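Local coordinates for segregation and condensation protein A (Bacillus subtilis, PDB 5H66) that probably acts as the kleisin subunit of the bacterial SMC condensin complex, which takes part in chromosome condensation and segregation, at residues A12-I17 and V49-K54. Sequence-based numbering, arbitrary orientation.
Sequences ARMNEI and VLELMK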
loop_
_atom_site.group_PDB
_atom_site.type_symbol
_atom_site.label_atom_id
_atom_site.label_comp_id
_atom_site.label_asym_id
_atom_site.label_seq_id
_atom_site.Cartn_x
_atom_site.Cartn_y
_atom_site.Cartn_z
ATOM N N ALA C 12 0.658 30.139 11.490
ATOM C CA ALA C 12 0.877 30.807 12.768
ATOM C C ALA C 12 2.129 30.277 13.454
ATOM O O ALA C 12 2.910 31.051 14.020
ATOM C CB ALA C 12 -0.346 30.638 13.670
ATOM N N ARG C 13 2.340 28.961 13.409
ATOM C CA ARG C 13 3.585 28.398 13.920
ATOM C C ARG C 13 4.776 28.898 13.112
ATOM O O ARG C 13 5.773 29.362 13.678
ATOM C CB ARG C 13 3.514 26.870 13.906
ATOM C CG ARG C 13 4.698 26.174 14.559
ATOM C CD ARG C 13 4.919 26.626 15.994
ATOM N NE ARG C 13 3.692 26.577 16.779
ATOM C CZ ARG C 13 3.159 25.460 17.263
ATOM N NH1 ARG C 13 3.749 24.291 17.046
ATOM N NH2 ARG C 13 2.034 25.509 17.965
ATOM N N MET C 14 4.680 28.825 11.778
ATOM C CA MET C 14 5.760 29.294 10.911
ATOM C C MET C 14 6.186 30.714 11.263
ATOM O O MET C 14 7.382 31.034 11.246
ATOM C CB MET C 14 5.325 29.225 9.446
ATOM C CG MET C 14 5.254 27.826 8.861
ATOM S SD MET C 14 4.431 27.840 7.258
ATOM C CE MET C 14 5.663 28.658 6.250
ATOM N N ASN C 15 5.216 31.577 11.572
ATOM C CA ASN C 15 5.514 32.921 12.057
ATOM C C ASN C 15 6.499 32.877 13.215
ATOM O O ASN C 15 7.561 33.510 13.177
ATOM C CB ASN C 15 4.222 33.605 12.502
ATOM C CG ASN C 15 3.371 34.059 11.340
ATOM O OD1 ASN C 15 2.248 34.531 11.531
ATOM N ND2 ASN C 15 3.900 33.929 10.127
ATOM N N GLU C 16 6.158 32.114 14.253
ATOM C CA GLU C 16 6.951 32.094 15.476
ATOM C C GLU C 16 8.370 31.581 15.239
ATOM O O GLU C 16 9.307 32.053 15.892
ATOM C CB GLU C 16 6.233 31.250 16.529
ATOM C CG GLU C 16 4.765 31.624 16.691
ATOM C CD GLU C 16 3.972 30.608 17.492
ATOM O OE1 GLU C 16 4.537 29.562 17.871
ATOM O OE2 GLU C 16 2.774 30.859 17.743
ATOM N N ILE C 17 8.559 30.629 14.317
ATOM C CA ILE C 17 9.908 30.130 14.053
ATOM C C ILE C 17 10.752 31.201 13.370
ATOM O O ILE C 17 11.907 31.435 13.750
ATOM C CB ILE C 17 9.875 28.824 13.233
ATOM C CG1 ILE C 17 9.053 27.740 13.934
ATOM C CG2 ILE C 17 11.283 28.295 13.035
ATOM C CD1 ILE C 17 7.568 27.953 13.922
ATOM N N VAL C 49 8.458 23.551 10.187
ATOM C CA VAL C 49 9.832 23.563 9.691
ATOM C C VAL C 49 9.899 23.004 8.274
ATOM O O VAL C 49 10.591 23.554 7.409
ATOM C CB VAL C 49 10.755 22.792 10.653
ATOM C CG1 VAL C 49 12.162 22.729 10.094
ATOM C CG2 VAL C 49 10.760 23.449 12.020
ATOM N N LEU C 50 9.182 21.906 8.011
ATOM C CA LEU C 50 9.156 21.357 6.657
ATOM C C LEU C 50 8.606 22.370 5.663
ATOM O O LEU C 50 9.103 22.479 4.537
ATOM C CB LEU C 50 8.322 20.075 6.618
ATOM C CG LEU C 50 8.728 18.928 7.539
ATOM C CD1 LEU C 50 7.623 17.874 7.576
ATOM C CD2 LEU C 50 10.034 18.311 7.090
ATOM N N GLU C 51 7.578 23.125 6.060
ATOM C CA GLU C 51 7.017 24.121 5.154
ATOM C C GLU C 51 7.984 25.281 4.946
ATOM O O GLU C 51 8.096 25.810 3.833
ATOM C CB GLU C 51 5.677 24.624 5.686
ATOM C CG GLU C 51 4.812 25.308 4.635
ATOM C CD GLU C 51 4.243 24.330 3.631
ATOM O OE1 GLU C 51 3.887 23.202 4.040
ATOM O OE2 GLU C 51 4.145 24.686 2.437
ATOM N N LEU C 52 8.688 25.692 6.004
ATOM C CA LEU C 52 9.681 26.753 5.860
ATOM C C LEU C 52 10.824 26.312 4.956
ATOM O O LEU C 52 11.332 27.104 4.153
ATOM C CB LEU C 52 10.204 27.173 7.233
ATOM C CG LEU C 52 9.215 27.986 8.075
ATOM C CD1 LEU C 52 9.615 27.971 9.534
ATOM C CD2 LEU C 52 9.115 29.411 7.556
ATOM N N MET C 53 11.234 25.044 5.068
ATOM C CA MET C 53 12.215 24.490 4.141
ATOM C C MET C 53 11.725 24.579 2.700
ATOM O O MET C 53 12.504 24.880 1.789
ATOM C CB MET C 53 12.522 23.036 4.509
ATOM C CG MET C 53 13.208 22.867 5.847
ATOM S SD MET C 53 13.224 21.165 6.462
ATOM C CE MET C 53 14.420 20.419 5.357
ATOM N N LYS C 54 10.434 24.315 2.477
ATOM C CA LYS C 54 9.893 24.345 1.123
ATOM C C LYS C 54 9.844 25.763 0.563
ATOM O O LYS C 54 9.949 25.952 -0.654
ATOM C CB LYS C 54 8.499 23.714 1.104
ATOM C CG LYS C 54 7.895 23.575 -0.282
ATOM C CD LYS C 54 6.385 23.412 -0.210
ATOM C CE LYS C 54 5.752 23.565 -1.586
ATOM N NZ LYS C 54 4.286 23.316 -1.556
#
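Leu-52 reaches out of helix 39-54 and is met by two residues of helix 11-23, one at each methyl branch. Its CD1 lies against the branched carbon of Ile-17, 3.8 Å from CB and 3.9 Å from CG2, while CD2 approaches the terminal methyl of Met-14, also 3.8 Å from CE. The Met-14 and Leu-52 chains run past each other in opposite directions, bringing CG of Met-14 to 4.0 Å from CG of Leu-52. This is the tight, inner part: Ile-17 and Leu-52 are both buried, with Leu-33 and Val-58 continuing the apolar packing. The short helix segments cross at -74° with their axes 9.8 Å apart, and Ala-48, one turn before Leu-52, gives both Met-14 and Ile-17 a small surface to rest on. Two such helices beside a small antiparallel sheet are consistent with the winged-helix fold of kleisin C-terminal domains. The outer part is more open to solvent. There the nearly extended chi2 of Met-14 (169°) carries SD to 3.7 Å from CG of Glu-51, and the bend at chi3 (71°) turns CE back to Leu-52; the Glu-51 carboxylate leads away, and its side chain also packs on Ile-10 and on an apolar side chain of another protein chain. With an alanine here instead of Met-14, CG and CD2 of Leu-52 and the methylenes of Glu-51 would probably lose their cover from helix 11-23. No hydrogen bond links the two segments; Arg-13, lying along earlier turns of helix 39-54, forms a salt bridge from NE to OE1 of Glu-16, 3.3 Å, whose hydrogen bond is weak and bent, and a cation-pi contact with Phe-34.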